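Lovastatin nonaketide synthase, polyketide synthase component (Aspergillus terreus, PDB 7CPX) builds the nonaketide dihydromonacolin L on its own carrier domain from nine malonyl units, using S-adenosyl-methionine and NADPH, in the biosynthesis of lovastatin. Local coordinates at residues Asp328-Glu333 / Arg401-Phe405; Leu608-Met613 / Phe626-Leu630; Tyr762-Leu768 / Asn821-Val826; His1990-Thr1994 / Ser2008-Ala2014; Gly2028-Leu2032 / Met2048-Met2053. The protein carries 2 engineered substitutions. All coordinates share one frame. Residue numbers count along the deposited sequence, not the author numbering.

Contact 1: residues Asp328-Glu333 / Arg401-Phe405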
# COMPACT_ATOMS: atom_id res chain seq x y z
N ASP A 328 -13.16 39.58 14.10
CA ASP A 328 -12.80 40.58 15.10
C ASP A 328 -13.50 41.91 14.87
O ASP A 328 -14.01 42.49 15.85
CB ASP A 328 -11.28 40.75 15.13
CG ASP A 328 -10.57 39.58 15.80
OD1 ASP A 328 -11.25 38.60 16.15
OD2 ASP A 328 -9.34 39.66 15.97
N PRO A 329 -13.54 42.46 13.65
CA PRO A 329 -14.28 43.72 13.46
C PRO A 329 -15.75 43.61 13.85
O PRO A 329 -16.30 44.55 14.42
CB PRO A 329 -14.11 44.00 11.96
CG PRO A 329 -12.91 43.23 11.56
CD PRO A 329 -12.92 42.00 12.41
N GLN A 330 -16.39 42.48 13.55
CA GLN A 330 -17.78 42.30 13.93
C GLN A 330 -17.94 42.34 15.44
O GLN A 330 -18.86 42.99 15.97
CB GLN A 330 -18.31 40.98 13.38
CG GLN A 330 -18.28 40.87 11.86
CD GLN A 330 -19.39 41.67 11.20
OE1 GLN A 330 -20.28 42.19 11.87
NE2 GLN A 330 -19.34 41.76 9.88
N GLU A 331 -17.04 41.67 16.17
CA GLU A 331 -17.11 41.67 17.62
C GLU A 331 -16.87 43.06 18.18
O GLU A 331 -17.55 43.48 19.13
CB GLU A 331 -16.09 40.69 18.19
CG GLU A 331 -16.12 40.61 19.70
CD GLU A 331 -15.23 39.51 20.23
OE1 GLU A 331 -14.26 39.14 19.54
OE2 GLU A 331 -15.50 39.02 21.35
N ALA A 332 -15.90 43.79 17.63
CA ALA A 332 -15.63 45.14 18.11
C ALA A 332 -16.84 46.04 17.88
O ALA A 332 -17.21 46.83 18.75
CB ALA A 332 -14.39 45.70 17.42
N GLU A 333 -17.46 45.93 16.70
CA GLU A 333 -18.65 46.71 16.42
C GLU A 333 -19.78 46.36 17.39
O GLU A 333 -20.48 47.25 17.88
CB GLU A 333 -19.10 46.49 14.98
CG GLU A 333 -20.35 47.26 14.59
CD GLU A 333 -20.66 47.15 13.11
OE1 GLU A 333 -19.90 46.47 12.39
OE2 GLU A 333 -21.67 47.74 12.67
N ARG A 401 -9.72 47.59 10.34
CA ARG A 401 -11.14 47.28 10.34
C ARG A 401 -11.75 47.46 11.73
O ARG A 401 -12.94 47.77 11.84
CB ARG A 401 -11.36 45.85 9.86
CG ARG A 401 -10.61 45.49 8.59
CD ARG A 401 -10.94 44.09 8.12
NE ARG A 401 -12.28 43.99 7.57
CZ ARG A 401 -12.84 42.87 7.13
NH1 ARG A 401 -12.20 41.71 7.18
NH2 ARG A 401 -14.07 42.91 6.62
N VAL A 402 -10.95 47.28 12.78
CA VAL A 402 -11.44 47.43 14.14
C VAL A 402 -11.30 48.86 14.66
O VAL A 402 -11.97 49.22 15.64
CB VAL A 402 -10.70 46.47 15.09
CG1 VAL A 402 -11.14 46.68 16.52
CG2 VAL A 402 -10.93 45.03 14.66
N ALA A 403 -10.47 49.68 14.02
CA ALA A 403 -10.27 51.04 14.51
C ALA A 403 -11.56 51.83 14.65
O ALA A 403 -11.72 52.53 15.67
CB ALA A 403 -9.29 51.78 13.59
N PRO A 404 -12.51 51.77 13.71
CA PRO A 404 -13.73 52.58 13.87
C PRO A 404 -14.47 52.30 15.17
O PRO A 404 -15.03 53.23 15.77
CB PRO A 404 -14.57 52.19 12.65
CG PRO A 404 -13.59 51.68 11.66
CD PRO A 404 -12.52 51.01 12.45
N PHE A 405 -14.48 51.05 15.62
CA PHE A 405 -15.18 50.66 16.83
C PHE A 405 -14.26 50.63 18.05
O PHE A 405 -14.69 50.24 19.13
CB PHE A 405 -15.83 49.29 16.64
CG PHE A 405 -16.38 49.08 15.26
CD1 PHE A 405 -17.57 49.67 14.88
CD2 PHE A 405 -15.71 48.29 14.34
CE1 PHE A 405 -18.08 49.48 13.61
CE2 PHE A 405 -16.21 48.10 13.07
CZ PHE A 405 -17.40 48.69 12.70

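Contact 2: residues Leu608-Met613 / Phe626-Leu630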
# COMPACT_ATOMS: atom_id res chain seq x y z
N LEU A 608 -5.35 22.41 91.40
CA LEU A 608 -4.31 21.86 90.53
C LEU A 608 -4.35 22.53 89.16
O LEU A 608 -3.32 22.62 88.49
CB LEU A 608 -4.50 20.35 90.39
CG LEU A 608 -5.82 19.94 89.74
CD1 LEU A 608 -5.66 19.69 88.24
CD2 LEU A 608 -6.39 18.72 90.42
N LEU A 609 -5.52 23.00 88.74
CA LEU A 609 -5.67 23.63 87.44
C LEU A 609 -4.79 24.87 87.30
O LEU A 609 -4.47 25.26 86.17
CB LEU A 609 -7.14 23.99 87.20
CG LEU A 609 -8.12 22.82 87.30
CD1 LEU A 609 -9.54 23.31 87.52
CD2 LEU A 609 -8.03 21.96 86.05
N ASP A 610 -4.40 25.49 88.41
CA ASP A 610 -3.54 26.66 88.39
C ASP A 610 -2.26 26.45 89.19
O ASP A 610 -1.50 27.41 89.37
CB ASP A 610 -4.30 27.87 88.94
CG ASP A 610 -5.58 28.15 88.19
OD1 ASP A 610 -5.64 27.84 86.98
OD2 ASP A 610 -6.53 28.69 88.80
N GLN A 611 -1.99 25.23 89.66
CA GLN A 611 -0.82 24.97 90.48
C GLN A 611 0.02 23.83 89.90
O GLN A 611 1.25 23.87 89.98
CB GLN A 611 -1.24 24.64 91.91
CG GLN A 611 -1.92 25.79 92.64
CD GLN A 611 -2.48 25.38 93.98
OE1 GLN A 611 -2.34 24.23 94.40
NE2 GLN A 611 -3.12 26.32 94.67
N PHE A 612 -0.64 22.83 89.33
CA PHE A 612 0.05 21.67 88.77
C PHE A 612 -0.08 21.55 87.26
O PHE A 612 0.85 21.04 86.62
CB PHE A 612 -0.47 20.38 89.42
CG PHE A 612 -0.09 20.23 90.87
CD1 PHE A 612 1.12 19.65 91.22
CD2 PHE A 612 -0.93 20.69 91.87
CE1 PHE A 612 1.47 19.52 92.55
CE2 PHE A 612 -0.58 20.56 93.20
CZ PHE A 612 0.63 19.97 93.54
N MET A 613 -1.19 21.99 86.67
CA MET A 613 -1.34 22.01 85.22
C MET A 613 -0.70 23.27 84.64
O MET A 613 -1.35 24.11 84.01
CB MET A 613 -2.81 21.90 84.84
CG MET A 613 -3.45 20.56 85.16
SD MET A 613 -5.10 20.40 84.45
CE MET A 613 -5.47 18.69 84.83
N PHE A 626 -4.84 15.94 94.56
CA PHE A 626 -4.60 16.53 93.24
C PHE A 626 -4.63 15.51 92.12
O PHE A 626 -5.13 15.81 91.04
CB PHE A 626 -3.24 17.24 93.24
CG PHE A 626 -3.06 18.19 94.39
CD1 PHE A 626 -4.09 19.04 94.78
CD2 PHE A 626 -1.86 18.23 95.08
CE1 PHE A 626 -3.92 19.91 95.84
CE2 PHE A 626 -1.69 19.10 96.14
CZ PHE A 626 -2.72 19.94 96.52
N SER A 627 -4.11 14.30 92.36
CA SER A 627 -4.09 13.29 91.30
C SER A 627 -5.50 12.91 90.88
O SER A 627 -5.78 12.77 89.68
CB SER A 627 -3.32 12.06 91.77
OG SER A 627 -3.93 11.48 92.91
N GLN A 628 -6.42 12.73 91.84
CA GLN A 628 -7.78 12.35 91.47
C GLN A 628 -8.48 13.46 90.70
O GLN A 628 -8.90 13.23 89.55
CB GLN A 628 -8.56 11.94 92.72
CG GLN A 628 -8.04 10.68 93.39
CD GLN A 628 -8.73 10.39 94.71
OE1 GLN A 628 -9.55 11.18 95.18
NE2 GLN A 628 -8.40 9.26 95.31
N PRO A 629 -8.64 14.67 91.24
CA PRO A 629 -9.26 15.74 90.44
C PRO A 629 -8.48 16.09 89.19
O PRO A 629 -9.09 16.51 88.20
CB PRO A 629 -9.33 16.92 91.42
CG PRO A 629 -8.31 16.63 92.46
CD PRO A 629 -8.25 15.14 92.58
N LEU A 630 -7.15 15.94 89.19
CA LEU A 630 -6.39 16.21 87.98
C LEU A 630 -6.82 15.28 86.85
O LEU A 630 -7.10 15.72 85.73
CB LEU A 630 -4.89 16.08 88.25
CG LEU A 630 -3.98 16.16 87.02
CD1 LEU A 630 -2.74 16.98 87.33
CD2 LEU A 630 -3.59 14.77 86.54

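Contact 3: residues Tyr762-Leu768 / Asn821-Val826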
# COMPACT_ATOMS: atom_id res chain seq x y z
N TYR A 762 -6.50 2.27 97.08
CA TYR A 762 -7.93 2.23 96.77
C TYR A 762 -8.37 0.79 96.54
O TYR A 762 -7.56 -0.10 96.28
CB TYR A 762 -8.25 3.09 95.54
CG TYR A 762 -7.11 3.23 94.55
CD1 TYR A 762 -6.85 2.24 93.61
CD2 TYR A 762 -6.29 4.35 94.57
CE1 TYR A 762 -5.81 2.37 92.71
CE2 TYR A 762 -5.25 4.48 93.67
CZ TYR A 762 -5.01 3.49 92.75
OH TYR A 762 -3.98 3.62 91.85
N HIS A 763 -9.68 0.58 96.65
CA HIS A 763 -10.29 -0.75 96.57
C HIS A 763 -9.85 -1.64 97.72
O HIS A 763 -9.98 -2.86 97.65
CB HIS A 763 -9.97 -1.42 95.23
CG HIS A 763 -10.27 -0.56 94.04
ND1 HIS A 763 -9.51 -0.59 92.89
CD2 HIS A 763 -11.25 0.34 93.82
CE1 HIS A 763 -10.01 0.27 92.01
NE2 HIS A 763 -11.07 0.84 92.55
N SER A 764 -9.34 -1.03 98.79
CA SER A 764 -8.93 -1.74 99.99
C SER A 764 -9.32 -0.91 101.20
O SER A 764 -9.85 0.20 101.08
CB SER A 764 -7.43 -2.04 99.99
OG SER A 764 -6.68 -0.85 99.82
N HIS A 765 -9.06 -1.45 102.39
CA HIS A 765 -9.47 -0.77 103.62
C HIS A 765 -8.75 0.55 103.82
O HIS A 765 -9.26 1.41 104.56
CB HIS A 765 -9.24 -1.68 104.83
CG HIS A 765 -7.81 -1.80 105.23
ND1 HIS A 765 -6.99 -2.81 104.78
CD2 HIS A 765 -7.05 -1.04 106.06
CE1 HIS A 765 -5.78 -2.67 105.31
NE2 HIS A 765 -5.79 -1.60 106.09
N HIS A 766 -7.60 0.75 103.18
CA HIS A 766 -6.82 1.97 103.41
C HIS A 766 -7.67 3.22 103.20
O HIS A 766 -7.70 4.11 104.06
CB HIS A 766 -5.60 1.99 102.48
CG HIS A 766 -4.54 1.01 102.86
ND1 HIS A 766 -3.19 1.29 102.76
CD2 HIS A 766 -4.62 -0.26 103.34
CE1 HIS A 766 -2.49 0.25 103.16
NE2 HIS A 766 -3.33 -0.71 103.51
N MET A 767 -8.36 3.30 102.07
CA MET A 767 -9.25 4.42 101.79
C MET A 767 -10.68 4.17 102.23
O MET A 767 -11.53 5.04 102.04
CB MET A 767 -9.23 4.74 100.29
CG MET A 767 -7.99 5.48 99.82
SD MET A 767 -7.98 5.79 98.05
CE MET A 767 -6.46 6.70 97.86
N LEU A 768 -10.97 3.01 102.82
CA LEU A 768 -12.33 2.72 103.26
C LEU A 768 -12.84 3.72 104.29
O LEU A 768 -13.95 4.24 104.12
CB LEU A 768 -12.41 1.29 103.79
CG LEU A 768 -13.77 0.86 104.35
CD1 LEU A 768 -14.87 1.07 103.33
CD2 LEU A 768 -13.72 -0.59 104.80
N ASN A 821 -16.94 3.68 94.11
CA ASN A 821 -15.91 4.06 93.15
C ASN A 821 -14.52 3.81 93.72
O ASN A 821 -13.62 3.35 93.00
CB ASN A 821 -16.06 5.52 92.75
CG ASN A 821 -15.01 5.97 91.75
OD1 ASN A 821 -14.48 5.17 90.99
ND2 ASN A 821 -14.70 7.27 91.76
N LEU A 822 -14.32 4.10 95.00
CA LEU A 822 -13.06 3.85 95.68
C LEU A 822 -13.10 2.67 96.64
O LEU A 822 -12.04 2.22 97.08
CB LEU A 822 -12.62 5.10 96.45
CG LEU A 822 -11.99 6.24 95.64
CD1 LEU A 822 -10.66 5.82 95.04
CD2 LEU A 822 -12.93 6.74 94.56
N VAL A 823 -14.29 2.16 96.96
CA VAL A 823 -14.40 1.05 97.91
C VAL A 823 -14.51 -0.27 97.16
O VAL A 823 -13.66 -1.16 97.33
CB VAL A 823 -15.62 1.25 98.84
CG1 VAL A 823 -15.87 -0.01 99.66
CG2 VAL A 823 -15.40 2.45 99.75
N SER A 824 -15.53 -0.41 96.32
CA SER A 824 -15.81 -1.69 95.70
C SER A 824 -14.74 -2.03 94.66
O SER A 824 -14.15 -1.14 94.04
CB SER A 824 -17.18 -1.68 95.03
OG SER A 824 -18.20 -1.41 95.97
N PRO A 825 -14.46 -3.32 94.45
CA PRO A 825 -13.56 -3.71 93.36
C PRO A 825 -14.17 -3.37 92.01
O PRO A 825 -15.39 -3.34 91.83
CB PRO A 825 -13.40 -5.22 93.55
CG PRO A 825 -14.62 -5.64 94.27
CD PRO A 825 -14.99 -4.50 95.17
N VAL A 826 -13.29 -3.11 91.04
CA VAL A 826 -13.70 -2.66 89.71
C VAL A 826 -13.61 -3.83 88.75
O VAL A 826 -12.53 -4.39 88.53
CB VAL A 826 -12.82 -1.49 89.23
CG1 VAL A 826 -13.33 -0.95 87.90
CG2 VAL A 826 -12.79 -0.38 90.28

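Contact 4: residues His1990-Thr1994 / Ser2008-Ala2014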
# COMPACT_ATOMS: atom_id res chain seq x y z
N HIS A 1990 19.40 -37.20 -25.83
CA HIS A 1990 18.27 -37.56 -24.99
C HIS A 1990 17.12 -36.60 -25.27
O HIS A 1990 17.35 -35.41 -25.51
CB HIS A 1990 18.63 -37.52 -23.51
CG HIS A 1990 19.77 -38.42 -23.14
ND1 HIS A 1990 19.60 -39.77 -22.90
CD2 HIS A 1990 21.08 -38.17 -22.96
CE1 HIS A 1990 20.76 -40.31 -22.60
NE2 HIS A 1990 21.68 -39.36 -22.63
N LEU A 1991 15.90 -37.12 -25.26
CA LEU A 1991 14.70 -36.33 -25.52
C LEU A 1991 13.89 -36.23 -24.24
O LEU A 1991 13.62 -37.24 -23.58
CB LEU A 1991 13.86 -36.95 -26.63
CG LEU A 1991 14.53 -37.17 -27.98
CD1 LEU A 1991 13.50 -37.65 -28.99
CD2 LEU A 1991 15.22 -35.91 -28.46
N ALA A 1992 13.49 -35.01 -23.89
CA ALA A 1992 12.61 -34.75 -22.76
C ALA A 1992 11.41 -33.96 -23.26
O ALA A 1992 11.57 -32.98 -23.99
CB ALA A 1992 13.34 -33.99 -21.66
N THR A 1993 10.21 -34.39 -22.87
CA THR A 1993 8.98 -33.74 -23.27
C THR A 1993 8.13 -33.45 -22.05
O THR A 1993 8.02 -34.29 -21.14
CB THR A 1993 8.19 -34.59 -24.27
OG1 THR A 1993 7.01 -33.89 -24.68
CG2 THR A 1993 7.79 -35.92 -23.64
N THR A 1994 7.52 -32.27 -22.02
CA THR A 1994 6.64 -31.86 -20.94
C THR A 1994 5.17 -32.10 -21.27
O THR A 1994 4.30 -31.72 -20.49
CB THR A 1994 6.85 -30.38 -20.62
OG1 THR A 1994 6.56 -29.58 -21.77
CG2 THR A 1994 8.29 -30.14 -20.19
N SER A 2008 12.98 -43.69 -25.90
CA SER A 2008 11.77 -42.88 -26.01
C SER A 2008 11.95 -41.53 -25.32
O SER A 2008 12.98 -41.28 -24.70
CB SER A 2008 10.57 -43.62 -25.41
OG SER A 2008 9.40 -42.83 -25.48
N TRP A 2009 10.95 -40.67 -25.44
CA TRP A 2009 11.00 -39.36 -24.81
C TRP A 2009 10.98 -39.50 -23.29
O TRP A 2009 10.25 -40.32 -22.74
CB TRP A 2009 9.83 -38.50 -25.26
CG TRP A 2009 9.95 -38.00 -26.66
CD1 TRP A 2009 10.41 -36.78 -27.05
CD2 TRP A 2009 9.59 -38.69 -27.86
NE1 TRP A 2009 10.37 -36.67 -28.42
CE2 TRP A 2009 9.87 -37.83 -28.94
CE3 TRP A 2009 9.06 -39.96 -28.13
CZ2 TRP A 2009 9.64 -38.20 -30.26
CZ3 TRP A 2009 8.83 -40.32 -29.44
CH2 TRP A 2009 9.12 -39.44 -30.49
N LEU A 2010 11.80 -38.69 -22.62
CA LEU A 2010 11.78 -38.60 -21.17
C LEU A 2010 10.63 -37.68 -20.78
O LEU A 2010 10.77 -36.45 -20.78
CB LEU A 2010 13.11 -38.09 -20.64
CG LEU A 2010 13.19 -37.85 -19.13
CD1 LEU A 2010 12.83 -39.11 -18.36
CD2 LEU A 2010 14.57 -37.37 -18.74
N THR A 2011 9.48 -38.27 -20.45
CA THR A 2011 8.25 -37.51 -20.23
C THR A 2011 8.36 -36.76 -18.90
O THR A 2011 7.84 -37.18 -17.87
CB THR A 2011 7.04 -38.43 -20.25
OG1 THR A 2011 7.22 -39.49 -19.30
CG2 THR A 2011 6.83 -39.02 -21.64
N LEU A 2012 9.04 -35.62 -18.95
CA LEU A 2012 9.12 -34.74 -17.80
C LEU A 2012 7.81 -33.97 -17.67
O LEU A 2012 6.84 -34.20 -18.39
CB LEU A 2012 10.30 -33.78 -17.94
CG LEU A 2012 11.68 -34.41 -18.05
CD1 LEU A 2012 12.73 -33.32 -18.22
CD2 LEU A 2012 11.99 -35.26 -16.84
N HIS A 2013 7.78 -33.03 -16.72
CA HIS A 2013 6.62 -32.18 -16.50
C HIS A 2013 7.10 -30.81 -16.07
O HIS A 2013 8.08 -30.69 -15.33
CB HIS A 2013 5.69 -32.77 -15.44
CG HIS A 2013 4.32 -32.16 -15.43
ND1 HIS A 2013 4.09 -30.86 -15.03
CD2 HIS A 2013 3.12 -32.68 -15.77
CE1 HIS A 2013 2.79 -30.60 -15.13
NE2 HIS A 2013 2.18 -31.69 -15.57
N ALA A 2014 6.41 -29.78 -16.53
CA ALA A 2014 6.72 -28.43 -16.08
C ALA A 2014 6.51 -28.33 -14.58
O ALA A 2014 5.69 -29.04 -13.99
CB ALA A 2014 5.86 -27.41 -16.81

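Contact 5: residues Gly2028-Leu2032 / Met2048-Met2053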
# COMPACT_ATOMS: atom_id res chain seq x y z
N GLY A 2028 25.23 -37.90 -17.88
CA GLY A 2028 26.22 -37.74 -18.93
C GLY A 2028 25.99 -36.56 -19.84
O GLY A 2028 26.84 -36.27 -20.69
N VAL A 2029 24.87 -35.85 -19.68
CA VAL A 2029 24.56 -34.73 -20.55
C VAL A 2029 25.55 -33.60 -20.32
O VAL A 2029 25.86 -33.25 -19.17
CB VAL A 2029 23.12 -34.25 -20.31
CG1 VAL A 2029 22.88 -32.91 -20.99
CG2 VAL A 2029 22.13 -35.29 -20.82
N GLN A 2030 26.06 -33.04 -21.41
CA GLN A 2030 26.97 -31.91 -21.36
C GLN A 2030 26.37 -30.63 -21.92
O GLN A 2030 26.92 -29.55 -21.68
CB GLN A 2030 28.27 -32.23 -22.12
CG GLN A 2030 29.10 -33.33 -21.48
CD GLN A 2030 29.85 -34.15 -22.51
OE1 GLN A 2030 29.31 -34.48 -23.57
NE2 GLN A 2030 31.09 -34.50 -22.20
N ALA A 2031 25.26 -30.72 -22.66
CA ALA A 2031 24.61 -29.56 -23.22
C ALA A 2031 23.10 -29.72 -23.12
O ALA A 2031 22.57 -30.84 -23.16
CB ALA A 2031 25.01 -29.34 -24.69
N LEU A 2032 22.41 -28.59 -22.98
CA LEU A 2032 20.96 -28.54 -22.92
C LEU A 2032 20.44 -27.67 -24.06
O LEU A 2032 20.94 -26.55 -24.27
CB LEU A 2032 20.48 -27.99 -21.58
CG LEU A 2032 18.97 -27.82 -21.43
CD1 LEU A 2032 18.25 -29.14 -21.60
CD2 LEU A 2032 18.63 -27.19 -20.09
N MET A 2048 17.22 -27.45 -14.56
CA MET A 2048 18.14 -28.37 -15.22
C MET A 2048 19.57 -27.87 -15.09
O MET A 2048 20.49 -28.66 -14.81
CB MET A 2048 17.76 -28.54 -16.69
CG MET A 2048 16.47 -29.30 -16.91
SD MET A 2048 16.17 -29.65 -18.66
CE MET A 2048 14.85 -30.85 -18.55
N MET A 2049 19.78 -26.57 -15.28
CA MET A 2049 21.13 -26.02 -15.14
C MET A 2049 21.69 -26.25 -13.74
O MET A 2049 22.91 -26.24 -13.57
CB MET A 2049 21.12 -24.52 -15.45
CG MET A 2049 20.74 -24.19 -16.89
SD MET A 2049 22.01 -24.62 -18.10
CE MET A 2049 21.62 -26.34 -18.44
N LYS A 2050 20.83 -26.46 -12.75
CA LYS A 2050 21.31 -26.76 -11.40
C LYS A 2050 21.66 -28.23 -11.23
O LYS A 2050 22.54 -28.56 -10.43
CB LYS A 2050 20.26 -26.35 -10.37
CG LYS A 2050 20.01 -24.86 -10.28
CD LYS A 2050 19.07 -24.53 -9.14
CE LYS A 2050 18.86 -23.03 -9.00
NZ LYS A 2050 17.98 -22.70 -7.83
N VAL A 2051 20.99 -29.12 -11.97
CA VAL A 2051 21.20 -30.55 -11.78
C VAL A 2051 22.19 -31.11 -12.79
O VAL A 2051 22.94 -32.04 -12.48
CB VAL A 2051 19.84 -31.29 -11.85
CG1 VAL A 2051 18.82 -30.62 -10.95
CG2 VAL A 2051 19.35 -31.34 -13.28
N LEU A 2052 22.21 -30.56 -14.00
CA LEU A 2052 23.09 -31.07 -15.04
C LEU A 2052 24.54 -30.75 -14.69
O LEU A 2052 24.85 -30.16 -13.65
CB LEU A 2052 22.70 -30.47 -16.39
CG LEU A 2052 21.32 -30.86 -16.91
CD1 LEU A 2052 21.02 -30.15 -18.21
CD2 LEU A 2052 21.21 -32.37 -17.10
N MET A 2053 25.44 -31.15 -15.58
CA MET A 2053 26.86 -30.95 -15.33
C MET A 2053 27.15 -29.46 -15.16
O MET A 2053 26.59 -28.63 -15.90
CB MET A 2053 27.69 -31.51 -16.49
CG MET A 2053 29.19 -31.34 -16.33
SD MET A 2053 30.12 -31.97 -17.75
CE MET A 2053 29.68 -33.70 -17.70

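Contact 1: residues Asp328-Glu333 / Arg401-Phe405
The ring of Phe405 lies flat against the aliphatic part of Glu333. Glu333 CB sits over its face, 3.4 Å from the ring centroid and 10° off the normal, a CH-pi contact, while Glu333 CG comes to 3.3 Å of Phe405 CE1. Beside this pair the ring passes obliquely by the backbone of the helix, where Pro329 O is 3.8 Å from Phe405 CD2. Ala332 continues the seam: its CB points at the loop and packs on Val402 CG1 at 3.5 Å and on Phe405 CB at 3.9 Å. Nearer the start of helix 327-339, the Pro329 ring takes over, with CG 3.5 Å from Arg401 CB and 4.1 Å from Val402 CG2. The loop 401-405, with helical backbone angles at 401-404 but no regular helical bonds, thus follows one side of the helix for a full turn, from Pro329 to Glu333. Asp328 contributes little; its carboxylate accepts the backbone NH of Trp235. Its side chain is about 6 Å from that of His320 and about 8 Å from that of His367, the predicted active-site histidines of the ketosynthase, so the loop covers a helix that begins beside the probable catalytic centre. Cohesion comes from van der Waals and CH-pi contact alone, without polar pairing between the two segments, and it therefore depends on the close fit of Pro329, Ala332, Val402 and Phe405 with the aliphatic parts of Glu333 and Arg401.

Contact 2: residues Leu608-Met613 / Phe626-Leu630
This is a buried apolar packing contact inside the malonyl-CoA:ACP transacylase domain, in which the non-regular segment 608-613 lies against the early turns of helix 624-644. Leu608 makes the largest share of the contact. Its CD2 lies 3.5 Å from Pro629 CG, its CD1 3.7 Å from Leu630 CB, and its CB 4.4 Å from Phe626 CB, so one leucine meets the side chains of three helix residues. Phe612 brings its ring to that of Phe626, with CE2 of Phe612 3.3 Å from CD2 of Phe626; the centroids are 4.7 Å apart and the planes inclined by 37°, an oblique pairing. Farther along the helix, Met613 extends so that its CE reaches Leu630 CG at 3.7 Å. The loop is held in shape by its own bonds, since Leu608 O accepts Phe612 N at 2.8 Å and Met613 N at 2.9 Å, which gathers Leu608, Phe612 and Met613 on one side. Pro629 has no amide hydrogen to offer the preceding turn, and the helix is kinked there. Tyr679 of helix 671-682 covers both Leu608 and Pro629. With aliphatic, thioether and aromatic groups supplying all the side-chain pairs, the join is hydrophobic, and exclusion of water is its likely source of stability.

Contact 3: residues Tyr762-Leu768 / Asn821-Val826
Leu822 is the apolar centre, its CD1 set between Tyr762 CB at 3.7 Å and Met767 SD at 4.0 Å. A second apolar pair, Leu768 CD1 with Val823 CG2 at 3.9 Å, flanks it at a more exposed position. Outward from these, the backbones come together at His763 and Val823, whose CA atoms are 4.7 Å apart. His763 N donates to Leu822 O at 2.9 Å, the one hydrogen bond between the segments, and His763 CA makes a CA-H...O contact with Val823 O at 3.5 Å. The imidazole then runs along the other loop: CD2 of His763 lies 3.3 Å from Ser824 O, while NE2 of His763 is 3.1 Å from Val826 CG2 and 3.6 Å from Asn821 O, which sits at the ring edge. Tyr762 and His763 probably correspond to the end of the HAFH motif of malonyl-specific acyltransferases. Asn821 turns its ND2 to Ser656 O, in a GxSxG sequence consistent with a nucleophile elbow, which Leu822 also touches. The paired loops, leading into helices 768-780 and 828-838, are thus set beside helix 657-665, against which Asn821 packs, and helix 624-644, where Gln628 meets both Met767 and Leu822.

Contact 4: residues His1990-Thr1994 / Ser2008-Ala2014
Two backbone hydrogen bonds join these parallel segments. Leu2010 N donates to Leu1991 O at a short 2.5 Å, and Leu2010 O accepts Thr1993 N at 3.0 Å, so Leu2010 straddles Ala1992 in a regular parallel bridge. Softer CA-H...O contacts add to this: Ala1992 CA lies 3.2 Å from Leu2010 O, and Thr1994 CA 3.5 Å from Leu2012 O. The pairing loosens beyond Leu2010, where Thr2011 centres an inverse gamma turn closed by a weak bond of 2.7 Å from Leu2012 N to Leu2010 O. Ala1992 spends its own backbone bonds on the other neighbour, with Val1967 and Asn1969. Both ring nitrogens of His2013 have partners, ND1 with Ala2014 O at 2.6 Å and NE2 with His1100 O of the second subunit; two carbonyl acceptors require a doubly protonated ring if both bonds form. On one face Leu1991 CD1 stands over the five-membered ring of Trp2009, 3.7 Å from its centroid, in a CH-pi contact; on the other, Ala1992 CB meets Leu2012 CD1 at 3.6 Å. Strand 2010-2011 thereby forms the edge of a five-stranded parallel sheet of Rossmann-like order, next to strand 1988-1993 and then 1964-1968, while Leu2012 packs on helices 2018-2024 and 2041-2051.

Contact 5: residues Gly2028-Leu2032 / Met2048-Met2053
Val2029 is the first residue of its segment to engage, its CB 4.2 Å from Leu2052 CD2 and its carbonyl O 3.7 Å from Met2053 CB. Gln2030 directs its CA-to-CB bond away from the other segment, yet the extended side chain of Met2053 reaches along it, its CE 3.8 Å from Gln2030 CG. The amide oxygen of Gln2030 is occupied by the backbone NH groups of Asp1963 and Ser1964. At Ala2031 the strand begins; its CB points away from the helix segment, and its side chain touches Ile1965 and Ala2057. Leu2032 turns back and makes the widest set of contacts: CD1 to Met2048 SD at 3.6 Å, CD2 to Met2049 CE at 3.5 Å, and CB to Leu2052 CD1 at 4.0 Å. One strand leucine therefore receives the last turn of helix 2041-2051 and Leu2052, just past its end, where the chain leaves the helix. The geometry is that of a beta-alpha-beta unit, strand 2031-2034, helix 2041-2051 and strand 2057-2059, with the crossover helix laid on its sheet. Flexible methionines supply much of the helix surface here, and between the two segments the join rests on apolar fit, with no directed bond.

The five contacts follow one another along the chain, each closing its loop before the next opens; none nest or cross. Contact 1 closes a loop of 67 residues in the ketosynthase. Contacts 2 and 3, closing loops of 12 and 52 residues, both belong to the transacylase and meet at Gln628, which packs on Met767 and Leu822. Some 1160 residues farther on, contacts 4 and 5 close short loops in one parallel sheet, one at its edge strand and the other at a crossover helix; Leu2012 against Met2048 and His1990 against Val2029 join them. Contact 1 and this last pair lie on opposite sides of the chain's centre, with centres over 90 Å apart.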